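Local structure of similar to hydroxylamine oxidoreductase (Kuenenia stuttgartiensis, 6H5L) at residues A[30-35]-A[57-62]; A[39-44]-A[410-415]; A[75-80]-A[126-131]. The protein probably works as an oxidoreductase, carrying several covalently bound c-type hemes within a multiheme reductase complex from an anammox bacterium. All coordinates share one frame; numbering follows the deposited sequence.

Interaction 1. Residues A[30-35]-A[57-62]; sequences DNVGLS and NRHYEP. With HEC (heme c), chain C.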
loop_
_atom_site.group_PDB
_atom_site.type_symbol
_atom_site.label_atom_id
_atom_site.label_comp_id
_atom_site.label_asym_id
_atom_site.label_seq_id
_atom_site.Cartn_x
_atom_site.Cartn_y
_atom_site.Cartn_z
ATOM N N ASP A 30 51.263 -30.432 6.688
ATOM C CA ASP A 30 51.509 -31.509 5.735
ATOM C C ASP A 30 50.420 -32.570 5.832
ATOM O O ASP A 30 50.066 -33.020 6.926
ATOM C CB ASP A 30 52.884 -32.129 5.978
ATOM C CG ASP A 30 54.015 -31.216 5.550
ATOM O OD1 ASP A 30 53.732 -30.132 4.993
ATOM O OD2 ASP A 30 55.188 -31.584 5.771
ATOM N N ASN A 31 49.884 -32.965 4.681
ATOM C CA ASN A 31 48.695 -33.811 4.647
ATOM C C ASN A 31 49.079 -35.257 4.918
ATOM O O ASN A 31 49.542 -35.973 4.027
ATOM C CB ASN A 31 47.972 -33.687 3.312
ATOM C CG ASN A 31 46.708 -34.532 3.255
ATOM O OD1 ASN A 31 46.725 -35.664 2.771
ATOM N ND2 ASN A 31 45.605 -33.985 3.759
ATOM N N VAL A 32 48.889 -35.686 6.161
ATOM C CA VAL A 32 48.719 -37.099 6.460
ATOM C C VAL A 32 47.258 -37.406 6.167
ATOM O O VAL A 32 46.462 -36.491 5.921
ATOM C CB VAL A 32 49.092 -37.436 7.915
ATOM C CG1 VAL A 32 50.514 -36.987 8.213
ATOM C CG2 VAL A 32 48.109 -36.793 8.878
ATOM N N GLY A 33 46.890 -38.678 6.153
ATOM C CA GLY A 33 45.485 -38.999 6.011
ATOM C C GLY A 33 44.796 -38.955 7.357
ATOM O O GLY A 33 45.031 -38.040 8.152
ATOM N N LEU A 34 43.927 -39.926 7.618
ATOM C CA LEU A 34 43.545 -40.268 8.980
ATOM C C LEU A 34 44.532 -41.242 9.603
ATOM O O LEU A 34 44.274 -41.771 10.689
ATOM C CB LEU A 34 42.132 -40.856 9.009
ATOM C CG LEU A 34 40.978 -39.893 8.733
ATOM C CD1 LEU A 34 39.655 -40.636 8.775
ATOM C CD2 LEU A 34 40.988 -38.752 9.737
ATOM N N SER A 35 45.657 -41.486 8.926
ATOM C CA SER A 35 46.662 -42.458 9.331
ATOM C C SER A 35 47.536 -41.977 10.477
ATOM O O SER A 35 48.342 -42.760 10.989
ATOM C CB SER A 35 47.549 -42.811 8.133
ATOM O OG SER A 35 48.167 -41.651 7.599
ATOM N N ASN A 57 43.624 -29.354 5.674
ATOM C CA ASN A 57 45.002 -29.426 5.191
ATOM C C ASN A 57 45.734 -30.634 5.759
ATOM O O ASN A 57 46.449 -31.336 5.034
ATOM C CB ASN A 57 45.757 -28.144 5.545
ATOM C CG ASN A 57 45.490 -27.014 4.567
ATOM O OD1 ASN A 57 45.136 -27.251 3.410
ATOM N ND2 ASN A 57 45.675 -25.779 5.021
ATOM N N ARG A 58 45.556 -30.899 7.050
ATOM C CA ARG A 58 46.290 -31.975 7.700
ATOM C C ARG A 58 45.632 -33.335 7.501
ATOM O O ARG A 58 46.336 -34.348 7.447
ATOM C CB ARG A 58 46.441 -31.673 9.190
ATOM C CG ARG A 58 47.117 -32.764 10.011
ATOM C CD ARG A 58 48.607 -32.855 9.735
ATOM N NE ARG A 58 49.260 -33.828 10.605
ATOM C CZ ARG A 58 50.557 -34.115 10.560
ATOM N NH1 ARG A 58 51.341 -33.502 9.685
ATOM N NH2 ARG A 58 51.069 -35.014 11.390
ATOM N N HIS A 59 44.303 -33.391 7.377
ATOM C CA HIS A 59 43.599 -34.658 7.532
ATOM C C HIS A 59 42.553 -34.982 6.471
ATOM O O HIS A 59 41.927 -36.043 6.567
ATOM C CB HIS A 59 42.922 -34.718 8.912
ATOM C CG HIS A 59 43.887 -34.806 10.054
ATOM N ND1 HIS A 59 44.821 -35.814 10.162
ATOM C CD2 HIS A 59 44.058 -34.017 11.141
ATOM C CE1 HIS A 59 45.530 -35.637 11.262
ATOM N NE2 HIS A 59 45.085 -34.557 11.877
ATOM N N TYR A 60 42.331 -34.127 5.476
ATOM C CA TYR A 60 41.313 -34.445 4.483
ATOM C C TYR A 60 41.797 -35.543 3.543
ATOM O O TYR A 60 42.978 -35.610 3.193
ATOM C CB TYR A 60 40.920 -33.207 3.679
ATOM C CG TYR A 60 39.786 -33.464 2.711
ATOM C CD1 TYR A 60 38.489 -33.657 3.168
ATOM C CD2 TYR A 60 40.012 -33.522 1.343
ATOM C CE1 TYR A 60 37.448 -33.899 2.290
ATOM C CE2 TYR A 60 38.977 -33.760 0.456
ATOM C CZ TYR A 60 37.697 -33.947 0.936
ATOM O OH TYR A 60 36.661 -34.184 0.062
ATOM N N GLU A 61 40.873 -36.411 3.143
ATOM C CA GLU A 61 41.112 -37.467 2.174
ATOM C C GLU A 61 40.054 -37.396 1.084
ATOM O O GLU A 61 38.926 -36.962 1.339
ATOM C CB GLU A 61 41.079 -38.853 2.833
ATOM C CG GLU A 61 42.188 -39.092 3.843
ATOM C CD GLU A 61 42.085 -40.450 4.507
ATOM O OE1 GLU A 61 41.147 -41.205 4.175
ATOM O OE2 GLU A 61 42.939 -40.766 5.362
ATOM N N PRO A 62 40.386 -37.815 -0.135
ATOM C CA PRO A 62 39.433 -37.692 -1.244
ATOM C C PRO A 62 38.234 -38.614 -1.071
ATOM O O PRO A 62 38.269 -39.603 -0.335
ATOM C CB PRO A 62 40.262 -38.090 -2.475
ATOM C CG PRO A 62 41.689 -37.959 -2.049
ATOM C CD PRO A 62 41.700 -38.298 -0.591
HETATM FE FE HEC C . 29.359 -33.625 -5.697
HETATM C CHA HEC C . 29.966 -35.087 -2.669
HETATM C CHB HEC C . 31.263 -30.916 -4.776
HETATM C CHC HEC C . 29.207 -32.444 -8.892
HETATM C CHD HEC C . 26.771 -35.761 -6.327
HETATM N NA HEC C . 30.444 -33.108 -4.042
HETATM C C1A HEC C . 30.512 -33.837 -2.869
HETATM C C2A HEC C . 31.261 -33.060 -1.898
HETATM C C3A HEC C . 31.615 -31.907 -2.480
HETATM C C4A HEC C . 31.110 -31.914 -3.839
HETATM C CMA HEC C . 32.421 -30.762 -1.831
HETATM C CAA HEC C . 31.574 -33.498 -0.448
HETATM C CBA HEC C . 32.995 -34.038 -0.315
HETATM C CGA HEC C . 33.169 -34.581 1.081
HETATM O O1A HEC C . 32.151 -34.692 1.811
HETATM O O2A HEC C . 34.322 -34.905 1.466
HETATM N NB HEC C . 30.045 -31.943 -6.641
HETATM C C1B HEC C . 30.930 -31.026 -6.109
HETATM C C2B HEC C . 31.448 -30.218 -7.195
HETATM C C3B HEC C . 30.873 -30.636 -8.331
HETATM C C4B HEC C . 29.983 -31.732 -8.004
HETATM C CMB HEC C . 32.461 -29.062 -7.032
HETATM C CAB HEC C . 31.100 -30.084 -9.756
HETATM C CBB HEC C . 32.529 -30.392 -10.256
HETATM N NC HEC C . 28.147 -33.984 -7.297
HETATM C C1C HEC C . 28.359 -33.480 -8.565
HETATM C C2C HEC C . 27.630 -34.304 -9.507
HETATM C C3C HEC C . 26.861 -35.150 -8.794
HETATM C C4C HEC C . 27.230 -35.012 -7.393
HETATM C CMC HEC C . 27.501 -33.953 -11.010
HETATM C CAC HEC C . 25.838 -36.178 -9.345
HETATM C CBC HEC C . 26.493 -37.186 -10.317
HETATM N ND HEC C . 28.482 -35.184 -4.637
HETATM C C1D HEC C . 27.441 -35.965 -5.134
HETATM C C2D HEC C . 27.182 -37.029 -4.187
HETATM C C3D HEC C . 28.182 -36.822 -3.041
HETATM C C4D HEC C . 28.947 -35.650 -3.409
HETATM C CMD HEC C . 26.121 -38.142 -4.305
HETATM C CAD HEC C . 28.337 -37.683 -1.767
HETATM C CBD HEC C . 29.621 -38.499 -1.888
HETATM C CGD HEC C . 29.847 -39.350 -0.666
HETATM O O1D HEC C . 30.898 -40.039 -0.612
HETATM O O2D HEC C . 28.985 -39.342 0.250
#

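Interaction 2. Residues A[39-44]-A[410-415]; sequences GPFTKY and VKELSA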
loop_
_atom_site.group_PDB
_atom_site.type_symbol
_atom_site.label_atom_id
_atom_site.label_comp_id
_atom_site.label_asym_id
_atom_site.label_seq_id
_atom_site.Cartn_x
_atom_site.Cartn_y
_atom_site.Cartn_z
ATOM N N GLY A 39 50.684 -32.360 15.523
ATOM C CA GLY A 39 51.473 -31.767 16.573
ATOM C C GLY A 39 52.695 -32.595 16.915
ATOM O O GLY A 39 52.998 -33.596 16.258
ATOM N N PRO A 40 53.422 -32.190 17.957
ATOM C CA PRO A 40 54.628 -32.941 18.349
ATOM C C PRO A 40 54.366 -34.399 18.692
ATOM O O PRO A 40 55.287 -35.221 18.587
ATOM C CB PRO A 40 55.145 -32.156 19.564
ATOM C CG PRO A 40 53.956 -31.403 20.071
ATOM C CD PRO A 40 53.163 -31.050 18.852
ATOM N N PHE A 41 53.144 -34.749 19.092
ATOM C CA PHE A 41 52.784 -36.123 19.413
ATOM C C PHE A 41 51.945 -36.763 18.313
ATOM O O PHE A 41 51.062 -37.576 18.601
ATOM C CB PHE A 41 52.047 -36.176 20.750
ATOM C CG PHE A 41 52.723 -35.396 21.842
ATOM C CD1 PHE A 41 53.992 -35.747 22.277
ATOM C CD2 PHE A 41 52.096 -34.310 22.427
ATOM C CE1 PHE A 41 54.619 -35.029 23.277
ATOM C CE2 PHE A 41 52.719 -33.588 23.425
ATOM C CZ PHE A 41 53.982 -33.948 23.850
ATOM N N THR A 42 52.206 -36.400 17.052
ATOM C CA THR A 42 51.418 -36.925 15.940
ATOM C C THR A 42 51.557 -38.436 15.802
ATOM O O THR A 42 50.635 -39.103 15.317
ATOM C CB THR A 42 51.827 -36.233 14.638
ATOM O OG1 THR A 42 51.161 -36.852 13.532
ATOM C CG2 THR A 42 53.336 -36.318 14.433
ATOM N N LYS A 43 52.688 -38.993 16.222
ATOM C CA LYS A 43 52.939 -40.424 16.112
ATOM C C LYS A 43 52.350 -41.229 17.264
ATOM O O LYS A 43 52.467 -42.460 17.263
ATOM C CB LYS A 43 54.447 -40.671 16.034
ATOM C CG LYS A 43 55.131 -40.026 14.835
ATOM C CD LYS A 43 54.654 -40.642 13.527
ATOM C CE LYS A 43 55.436 -40.103 12.341
ATOM N NZ LYS A 43 55.060 -40.775 11.067
ATOM N N TYR A 44 51.739 -40.574 18.248
ATOM C CA TYR A 44 51.216 -41.258 19.420
ATOM C C TYR A 44 49.716 -41.508 19.353
ATOM O O TYR A 44 49.186 -42.220 20.212
ATOM C CB TYR A 44 51.546 -40.459 20.687
ATOM C CG TYR A 44 53.022 -40.428 21.016
ATOM C CD1 TYR A 44 53.889 -39.588 20.330
ATOM C CD2 TYR A 44 53.548 -41.240 22.014
ATOM C CE1 TYR A 44 55.237 -39.558 20.626
ATOM C CE2 TYR A 44 54.896 -41.215 22.319
ATOM C CZ TYR A 44 55.736 -40.372 21.622
ATOM O OH TYR A 44 57.080 -40.340 21.917
ATOM N N VAL A 410 59.400 -36.765 27.111
ATOM C CA VAL A 410 60.852 -36.923 27.132
ATOM C C VAL A 410 61.387 -37.152 25.724
ATOM O O VAL A 410 62.434 -36.612 25.346
ATOM C CB VAL A 410 61.249 -38.070 28.081
ATOM C CG1 VAL A 410 62.753 -38.303 28.038
ATOM C CG2 VAL A 410 60.793 -37.763 29.496
ATOM N N LYS A 411 60.673 -37.946 24.923
ATOM C CA LYS A 411 61.195 -38.331 23.617
ATOM C C LYS A 411 61.043 -37.215 22.587
ATOM O O LYS A 411 61.916 -37.039 21.729
ATOM C CB LYS A 411 60.506 -39.603 23.130
ATOM C CG LYS A 411 61.389 -40.460 22.239
ATOM C CD LYS A 411 60.603 -41.106 21.112
ATOM C CE LYS A 411 61.538 -41.776 20.115
ATOM N NZ LYS A 411 60.831 -42.211 18.878
ATOM N N GLU A 412 59.949 -36.453 22.648
ATOM C CA GLU A 412 59.649 -35.478 21.606
ATOM C C GLU A 412 60.019 -34.048 21.973
ATOM O O GLU A 412 60.226 -33.232 21.068
ATOM C CB GLU A 412 58.156 -35.521 21.249
ATOM C CG GLU A 412 57.631 -36.899 20.877
ATOM C CD GLU A 412 58.388 -37.536 19.728
ATOM O OE1 GLU A 412 58.645 -38.756 19.793
ATOM O OE2 GLU A 412 58.726 -36.818 18.763
ATOM N N LEU A 413 60.104 -33.723 23.256
ATOM C CA LEU A 413 60.388 -32.369 23.705
ATOM C C LEU A 413 61.800 -32.299 24.281
ATOM O O LEU A 413 62.509 -33.304 24.379
ATOM C CB LEU A 413 59.339 -31.913 24.724
ATOM C CG LEU A 413 57.895 -31.925 24.214
ATOM C CD1 LEU A 413 56.939 -31.508 25.316
ATOM C CD2 LEU A 413 57.743 -31.025 22.998
ATOM N N SER A 414 62.208 -31.090 24.655
ATOM C CA SER A 414 63.558 -30.847 25.154
ATOM C C SER A 414 63.531 -29.611 26.046
ATOM O O SER A 414 62.467 -29.058 26.342
ATOM C CB SER A 414 64.543 -30.688 23.990
ATOM O OG SER A 414 64.294 -29.489 23.271
ATOM N N ALA A 415 64.718 -29.173 26.477
ATOM C CA ALA A 415 64.827 -27.919 27.213
ATOM C C ALA A 415 64.492 -26.713 26.347
ATOM O O ALA A 415 64.173 -25.648 26.883
ATOM C CB ALA A 415 66.233 -27.765 27.792
#

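Interaction 3. Residues A[75-80]-A[126-131]; sequences ERRDLC and EVHCFD. With HEC (heme c), chain D.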
loop_
_atom_site.group_PDB
_atom_site.type_symbol
_atom_site.label_atom_id
_atom_site.label_comp_id
_atom_site.label_asym_id
_atom_site.label_seq_id
_atom_site.Cartn_x
_atom_site.Cartn_y
_atom_site.Cartn_z
ATOM N N GLU A 75 35.347 -28.983 -16.777
ATOM C CA GLU A 75 34.888 -27.690 -16.259
ATOM C C GLU A 75 33.368 -27.562 -16.331
ATOM O O GLU A 75 32.827 -26.521 -16.710
ATOM C CB GLU A 75 35.577 -26.535 -16.990
ATOM C CG GLU A 75 37.092 -26.540 -16.834
ATOM C CD GLU A 75 37.782 -25.534 -17.731
ATOM O OE1 GLU A 75 38.011 -24.390 -17.283
ATOM O OE2 GLU A 75 38.090 -25.890 -18.887
ATOM N N ARG A 76 32.672 -28.635 -15.959
ATOM C CA ARG A 76 31.209 -28.657 -15.986
ATOM C C ARG A 76 30.665 -28.124 -14.659
ATOM O O ARG A 76 30.175 -28.858 -13.801
ATOM C CB ARG A 76 30.705 -30.064 -16.278
ATOM C CG ARG A 76 31.117 -30.599 -17.641
ATOM C CD ARG A 76 30.593 -29.714 -18.762
ATOM N NE ARG A 76 29.139 -29.595 -18.727
ATOM C CZ ARG A 76 28.306 -30.426 -19.346
ATOM N NH1 ARG A 76 28.784 -31.443 -20.052
ATOM N NH2 ARG A 76 26.996 -30.242 -19.258
ATOM N N ARG A 77 30.779 -26.802 -14.502
ATOM C CA ARG A 77 30.196 -26.147 -13.336
ATOM C C ARG A 77 28.690 -26.364 -13.272
ATOM O O ARG A 77 28.120 -26.468 -12.179
ATOM C CB ARG A 77 30.513 -24.653 -13.359
ATOM C CG ARG A 77 31.994 -24.327 -13.281
ATOM C CD ARG A 77 32.245 -22.842 -13.492
ATOM N NE ARG A 77 33.606 -22.461 -13.126
ATOM C CZ ARG A 77 34.669 -22.632 -13.906
ATOM N NH1 ARG A 77 34.534 -23.185 -15.102
ATOM N NH2 ARG A 77 35.869 -22.255 -13.488
ATOM N N ASP A 78 28.036 -26.453 -14.430
ATOM C CA ASP A 78 26.587 -26.623 -14.455
ATOM C C ASP A 78 26.165 -27.944 -13.825
ATOM O O ASP A 78 25.133 -28.009 -13.148
ATOM C CB ASP A 78 26.075 -26.533 -15.894
ATOM C CG ASP A 78 26.658 -27.613 -16.784
ATOM O OD1 ASP A 78 27.859 -27.922 -16.640
ATOM O OD2 ASP A 78 25.912 -28.157 -17.623
ATOM N N LEU A 79 26.954 -29.003 -14.019
ATOM C CA LEU A 79 26.565 -30.311 -13.500
ATOM C C LEU A 79 26.675 -30.378 -11.984
ATOM O O LEU A 79 25.961 -31.167 -11.352
ATOM C CB LEU A 79 27.412 -31.409 -14.145
ATOM C CG LEU A 79 27.090 -31.687 -15.615
ATOM C CD1 LEU A 79 28.052 -32.709 -16.199
ATOM C CD2 LEU A 79 25.649 -32.153 -15.760
ATOM N N CYS A 80 27.564 -29.581 -11.385
ATOM C CA CYS A 80 27.610 -29.487 -9.928
ATOM C C CYS A 80 26.259 -29.064 -9.374
ATOM O O CYS A 80 25.769 -29.643 -8.398
ATOM C CB CYS A 80 28.687 -28.494 -9.488
ATOM S SG CYS A 80 30.265 -28.614 -10.361
ATOM N N GLU A 126 29.539 -14.623 -10.508
ATOM C CA GLU A 126 29.082 -15.463 -9.412
ATOM C C GLU A 126 30.275 -16.241 -8.880
ATOM O O GLU A 126 31.256 -16.469 -9.591
ATOM C CB GLU A 126 27.969 -16.425 -9.847
ATOM C CG GLU A 126 28.448 -17.593 -10.699
ATOM C CD GLU A 126 27.366 -18.632 -10.926
ATOM O OE1 GLU A 126 27.698 -19.742 -11.395
ATOM O OE2 GLU A 126 26.186 -18.341 -10.633
ATOM N N VAL A 127 30.181 -16.640 -7.616
ATOM C CA VAL A 127 31.162 -17.520 -6.990
ATOM C C VAL A 127 30.527 -18.898 -6.882
ATOM O O VAL A 127 29.533 -19.080 -6.168
ATOM C CB VAL A 127 31.604 -16.994 -5.617
ATOM C CG1 VAL A 127 32.648 -17.913 -4.999
ATOM C CG2 VAL A 127 32.131 -15.573 -5.739
ATOM N N HIS A 128 31.100 -19.865 -7.588
ATOM C CA HIS A 128 30.483 -21.162 -7.804
ATOM C C HIS A 128 31.116 -22.220 -6.907
ATOM O O HIS A 128 32.196 -22.026 -6.343
ATOM C CB HIS A 128 30.621 -21.569 -9.273
ATOM C CG HIS A 128 29.696 -22.669 -9.688
ATOM N ND1 HIS A 128 30.014 -24.002 -9.544
ATOM C CD2 HIS A 128 28.464 -22.633 -10.247
ATOM C CE1 HIS A 128 29.015 -24.740 -9.991
ATOM N NE2 HIS A 128 28.064 -23.933 -10.428
ATOM N N CYS A 129 30.413 -23.352 -6.778
ATOM C CA CYS A 129 30.975 -24.512 -6.092
ATOM C C CYS A 129 32.324 -24.895 -6.681
ATOM O O CYS A 129 33.219 -25.354 -5.964
ATOM C CB CYS A 129 30.011 -25.697 -6.183
ATOM S SG CYS A 129 28.302 -25.270 -6.588
ATOM N N PHE A 130 32.478 -24.718 -7.994
ATOM C CA PHE A 130 33.756 -24.975 -8.644
ATOM C C PHE A 130 34.860 -24.112 -8.046
ATOM O O PHE A 130 35.989 -24.579 -7.854
ATOM C CB PHE A 130 33.622 -24.713 -10.143
ATOM C CG PHE A 130 34.486 -25.590 -10.998
ATOM C CD1 PHE A 130 35.795 -25.238 -11.275
ATOM C CD2 PHE A 130 33.980 -26.759 -11.545
ATOM C CE1 PHE A 130 36.589 -26.041 -12.069
ATOM C CE2 PHE A 130 34.768 -27.566 -12.341
ATOM C CZ PHE A 130 36.075 -27.205 -12.603
ATOM N N ASP A 131 34.548 -22.849 -7.744
ATOM C CA ASP A 131 35.569 -21.915 -7.273
ATOM C C ASP A 131 36.102 -22.307 -5.898
ATOM O O ASP A 131 37.295 -22.130 -5.617
ATOM C CB ASP A 131 35.001 -20.496 -7.241
ATOM C CG ASP A 131 34.600 -19.994 -8.618
ATOM O OD1 ASP A 131 35.405 -20.123 -9.564
ATOM O OD2 ASP A 131 33.473 -19.473 -8.756
HETATM FE FE HEC D . 30.703 -26.070 -0.130
HETATM C CHA HEC D . 31.749 -27.951 2.520
HETATM C CHB HEC D . 28.764 -28.734 -1.210
HETATM C CHC HEC D . 29.809 -24.324 -2.929
HETATM C CHD HEC D . 32.728 -23.438 0.839
HETATM N NA HEC D . 30.306 -27.974 0.539
HETATM C C1A HEC D . 30.890 -28.566 1.639
HETATM C C2A HEC D . 30.437 -29.940 1.727
HETATM C C3A HEC D . 29.614 -30.158 0.684
HETATM C C4A HEC D . 29.516 -28.926 -0.074
HETATM C CMA HEC D . 28.863 -31.453 0.299
HETATM C CAA HEC D . 30.899 -30.922 2.838
HETATM C CBA HEC D . 29.760 -31.647 3.554
HETATM C CGA HEC D . 28.774 -30.681 4.153
HETATM O O1A HEC D . 29.198 -29.774 4.913
HETATM O O2A HEC D . 27.556 -30.832 3.882
HETATM N NB HEC D . 29.537 -26.472 -1.774
HETATM C C1B HEC D . 28.773 -27.603 -1.994
HETATM C C2B HEC D . 27.976 -27.382 -3.183
HETATM C C3B HEC D . 28.272 -26.170 -3.664
HETATM C C4B HEC D . 29.252 -25.573 -2.781
HETATM C CMB HEC D . 26.991 -28.405 -3.786
HETATM C CAB HEC D . 27.678 -25.487 -4.917
HETATM C CBB HEC D . 26.201 -25.100 -4.675
HETATM N NC HEC D . 31.182 -24.228 -0.891
HETATM C C1C HEC D . 30.701 -23.712 -2.078
HETATM C C2C HEC D . 31.177 -22.351 -2.208
HETATM C C3C HEC D . 32.090 -22.153 -1.247
HETATM C C4C HEC D . 32.044 -23.295 -0.348
HETATM C CMC HEC D . 31.005 -21.504 -3.489
HETATM C CAC HEC D . 32.945 -20.879 -1.041
HETATM C CBC HEC D . 32.077 -19.639 -0.748
HETATM N ND HEC D . 32.073 -25.760 1.399
HETATM C C1D HEC D . 32.689 -24.538 1.673
HETATM C C2D HEC D . 33.292 -24.612 2.987
HETATM C C3D HEC D . 32.977 -26.018 3.501
HETATM C C4D HEC D . 32.225 -26.660 2.452
HETATM C CMD HEC D . 34.084 -23.521 3.735
HETATM C CAD HEC D . 33.395 -26.627 4.853
HETATM C CBD HEC D . 34.869 -26.997 4.760
HETATM C CGD HEC D . 35.258 -27.824 5.953
HETATM O O1D HEC D . 34.441 -27.932 6.905
HETATM O O2D HEC D . 36.388 -28.372 5.943
#

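Interaction 1. Residues A[30-35]-A[57-62]
Asn31 and Arg58 mark the closest approach of the backbones, their CA atoms 4.3 Å apart, where the irregular loop 30-35 runs past the helical residues 57-59 and Gly33 follows on beside His59. Asn31 has CG anti to its backbone N (chi1 -179°), and its amide nitrogen bridges two carbonyls. ND2 meets Tyr60 O at 3.1 Å on a lone pair, and its second N-H reaches Asn57 O, also at 3.1 Å, from above that carbonyl's plane. Both oxygens lie close to the amide plane, which holds the group flat. His59 answers from the other segment: ND1 donates to Gly33 O at 3.0 Å in the ring plane, a nearly straight bond (175°) that restrains the rotation of the imidazole. Arg58 is held over its whole guanidinium. Val32 CG1 sits over the centre of the group, 3.7 Å from Arg58 CZ, while NH1 donates to Ala26 O and, more weakly, to Asp30 O at 3.1 Å; NE is taken by Gly37 O. Farther along, Glu61 OE2 accepts from Leu34 N at 2.6 Å, on the anti side and tilted out of the carboxylate plane. Tyr60 turns away from the loop, and its OH donates to heme propionate oxygen O2A at 2.8 Å. Tyr53 and Asn65 also bond this heme, as do Ser355 and Arg357 of the second subunit. The arrangement is thus a loop pinned by side-chain-to-backbone bonds next to a propionate-binding site of a multiheme cytochrome, at a subunit boundary.

Interaction 2. Residues A[39-44]-A[410-415]
Tyr44 and Glu412 each place CG anti to the carbonyl carbon (chi1 -68° and -54°), and with both CB atoms directed at the opposite segment the two side chains reach toward each other tip to tip. Tyr44 OH donates to the anti lone pair of Glu412 OE1, 3.1 Å away, with ring and carboxylate planes 72° apart. The chain of Glu412 is bent at chi2, and its CG comes 3.6 Å from Tyr44 CE1, so the same pair combines a polar bond with methylene packing. Lys411 adds its aliphatic part, CD lying 3.7 Å from Tyr44 OH. The apolar half of the contact belongs to Phe41, whose CZ meets Leu413 CD1 at 4.1 Å as the two side chains cross at about a right angle. Phe41 and Glu412 instead slide past each other in opposite directions, and Pro40 CB touches Leu413 CD2 more loosely at 4.5 Å. Leu405 and the helix 182-189 pack on both aromatic residues. The result joins a type I beta turn, Gly39 to Thr42, to the junction between two helices: helix 406-412 stops at Glu412, Leu413 leaves helical geometry, and Ser414 serves as the N-cap of helix 415-418.

Interaction 3. Residues A[75-80]-A[126-131]
Arg77 lies against His128 and Phe130, and the close packing gathers around its first carbons. CB sits over the face of the imidazole, 3.8 Å from the His128 ring centroid, in a CH-pi contact, while Arg77 CG comes within 3.6 Å of Phe130 CD2. Cys80 fills the edge of the same imidazole, with CB 3.8 Å from His128 CE1. The ring cannot turn easily, because ND1 accepts from Phe130 N at 3.0 Å in the ring plane; its CG lies anti to the backbone N (chi1 -163°). The reciprocal bond, His128 N to Asp131 OD2 at 2.7 Å, completes a capping box at the start of helix 129-133, and Trp95 meets His128 edge-to-face.

Outward, toward the partly exposed side where Arg77 packs on Arg123 of a neighbouring cytochrome chain, the grip slackens. The Arg77 guanidinium makes an off-centre cation-pi contact, CZ 4.4 Å from the Phe130 ring centroid with the planes 34° apart. Its NH2 remains 4.5 Å from Asp131 OD1, beyond salt-bridge range; that oxygen pairs with Arg122. Exposed Glu75 offers little more than its CA to Phe130 CE2 and CZ. Arg76 turns away, gripping Asp78 side-on through NE and NH2 and reaching Asp82 of another cytochrome chain. Behind this packing both cysteines carry heme: Cys129 SG is bonded to heme CAB at 1.8 Å, and Cys80 is linked to another heme. Both segments carry the first cysteine of a CxxCH heme-attachment motif, the signature of c-type cytochromes, so the contact joins two adjacent heme sites of a multiheme protein.

Overall arrangement
Interactions 1 and 2 are surface contacts made by the same long loop between helices 22-28 and 51-54, and a weak hydrogen bond from Arg58 NH2 to Thr42 OG1 ties them together. Interaction 3 is partly buried and stands apart, its centre about 43 Å from that of interaction 2. Chemistry follows place: side chains hold backbone atoms in interaction 1, one tyrosine-carboxylate bond and apolar packing serve in interaction 2, and face packing of arginine on aromatic rings carries interaction 3, beside covalently held hemes. Interactions 1 and 3 nevertheless share a heme, because the one whose propionate Tyr60 binds is attached through Cys80. Interaction 2 joins residues far apart in sequence, away from such direct heme contact.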